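Local coordinates for protein NAD-dependent epimerase/dehydratase (Veillonella parvula DSM 2008, PDB 3R6D) that probably binds a nicotinamide adenine dinucleotide cofactor, NAD(P), through a Rossmann-type domain, as in related NAD-dependent epimerases and dehydratases, at residues A[42-45]-A[46-50]. Sequence-based numbering, arbitrary orientation.
Sequences TRIP and PEIID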
loop_
_atom_site.group_PDB
_atom_site.type_symbol
_atom_site.label_atom_id
_atom_site.label_comp_id
_atom_site.label_asym_id
_atom_site.label_seq_id
_atom_site.Cartn_x
_atom_site.Cartn_y
_atom_site.Cartn_z
ATOM N N THR A 42 6.782 14.488 -14.080
ATOM C CA THR A 42 5.932 15.643 -13.886
ATOM C C THR A 42 4.902 15.437 -12.777
ATOM O O THR A 42 4.484 16.405 -12.166
ATOM C CB THR A 42 5.227 16.083 -15.195
ATOM O OG1 THR A 42 4.194 15.134 -15.504
ATOM C CG2 THR A 42 6.257 16.226 -16.352
ATOM N N ARG A 43 4.480 14.203 -12.520
ATOM C CA ARG A 43 3.411 13.961 -11.555
ATOM C C ARG A 43 3.904 13.920 -10.102
ATOM O O ARG A 43 3.100 13.928 -9.161
ATOM C CB ARG A 43 2.741 12.620 -11.889
ATOM C CG ARG A 43 1.999 12.695 -13.218
ATOM C CD ARG A 43 1.563 11.315 -13.661
ATOM N NE ARG A 43 0.542 10.754 -12.807
ATOM C CZ ARG A 43 0.236 9.461 -12.780
ATOM N NH1 ARG A 43 0.939 8.594 -13.496
ATOM N NH2 ARG A 43 -0.776 9.028 -12.027
ATOM N N ILE A 44 5.212 13.793 -9.913
ATOM C CA ILE A 44 5.803 13.696 -8.581
ATOM C C ILE A 44 6.688 14.944 -8.439
ATOM O O ILE A 44 7.341 15.334 -9.400
ATOM C CB ILE A 44 6.558 12.351 -8.462
ATOM C CG1 ILE A 44 5.548 11.166 -8.557
ATOM C CG2 ILE A 44 7.306 12.247 -7.165
ATOM C CD1 ILE A 44 6.186 9.793 -8.462
ATOM N N PRO A 45 6.723 15.564 -7.243
ATOM C CA PRO A 45 7.420 16.838 -7.141
ATOM C C PRO A 45 8.926 16.714 -7.239
ATOM O O PRO A 45 9.504 15.654 -6.978
ATOM C CB PRO A 45 6.979 17.379 -5.772
ATOM C CG PRO A 45 6.613 16.225 -5.027
ATOM C CD PRO A 45 6.019 15.237 -5.993
ATOM N N PRO A 46 9.589 17.823 -7.574
ATOM C CA PRO A 46 11.017 17.787 -7.834
ATOM C C PRO A 46 11.876 17.463 -6.600
ATOM O O PRO A 46 12.948 16.897 -6.774
ATOM C CB PRO A 46 11.306 19.199 -8.380
ATOM C CG PRO A 46 10.193 20.075 -7.838
ATOM C CD PRO A 46 8.998 19.162 -7.845
ATOM N N GLU A 47 11.428 17.742 -5.370
ATOM C CA GLU A 47 12.215 17.374 -4.175
ATOM C C GLU A 47 12.313 15.850 -4.015
ATOM O O GLU A 47 13.152 15.322 -3.262
ATOM C CB GLU A 47 11.678 18.054 -2.889
ATOM C CG GLU A 47 10.355 17.554 -2.379
ATOM C CD GLU A 47 9.184 18.238 -3.010
ATOM O OE1 GLU A 47 9.354 18.931 -4.078
ATOM O OE2 GLU A 47 8.087 18.072 -2.449
ATOM N N ILE A 48 11.442 15.134 -4.710
ATOM C CA ILE A 48 11.573 13.684 -4.824
ATOM C C ILE A 48 12.355 13.303 -6.104
ATOM O O ILE A 48 13.355 12.572 -6.039
ATOM C CB ILE A 48 10.169 13.041 -4.804
ATOM C CG1 ILE A 48 9.502 13.246 -3.429
ATOM C CG2 ILE A 48 10.257 11.542 -5.143
ATOM C CD1 ILE A 48 8.139 12.605 -3.252
ATOM N N ILE A 49 11.869 13.750 -7.263
ATOM C CA ILE A 49 12.411 13.310 -8.541
ATOM C C ILE A 49 13.888 13.692 -8.673
ATOM O O ILE A 49 14.660 12.950 -9.309
ATOM C CB ILE A 49 11.516 13.828 -9.721
ATOM C CG1 ILE A 49 10.107 13.171 -9.659
ATOM C CG2 ILE A 49 12.224 13.691 -11.101
ATOM C CD1 ILE A 49 10.067 11.669 -9.898
ATOM N N ASP A 50 14.301 14.841 -8.116
ATOM C CA ASP A 50 15.679 15.308 -8.229
ATOM C C ASP A 50 16.610 14.627 -7.226
ATOM O O ASP A 50 17.816 14.883 -7.252
ATOM C CB ASP A 50 15.777 16.828 -8.012
ATOM C CG ASP A 50 15.073 17.654 -9.082
ATOM O OD1 ASP A 50 14.498 17.115 -10.076
ATOM O OD2 ASP A 50 15.072 18.903 -8.885
#
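Ile49, the last residue of the short helix 46-49, packs its side chain against Ile44, one turn beyond the Pro45-Pro46 pair. Its CB sits 3.9 Å from Pro45 O. CG1 comes next, beside the backbone N and anti to the carbonyl carbon (chi1 -65°), a setting that brings it to 3.5 Å from Ile44 O and close to Ile44 CB. The terminal CD1 lies against the CB-CG2 bond of Ile44, 3.9 Å from each atom. An alanine here would lose CG1 and CD1 and would probably leave this flank of Ile44 without its apolar cover. Ile48 sets its CG2 against Ile44 CG2 at 3.6 Å, the two side chains crossing at about a right angle. The short helices 40-43 and 46-49 lie in the connection between parallel strands 33-37 and 54-58 of the Rossmann-type sheet, and both Ile44 and Ile48 touch Leu35 of the first strand. Pro45 occupies the N-cap position, and its carbonyl oxygen takes two backbone N-H groups. Ile49 N approaches in the carbonyl plane, 3.0 Å from Pro45 O and nearly straight at 172°, whereas the bond from Ile48 N is more bent and its donor stands above that plane. On the more open side, Glu47 bends at chi2 (-86°) and brings its carboxylate back beside the CB-CG side of the Pro45 ring, crossing it at a slant, OE1 lying 3.3 Å from Pro45 CB and OE2 3.5 Å from Pro45 CG.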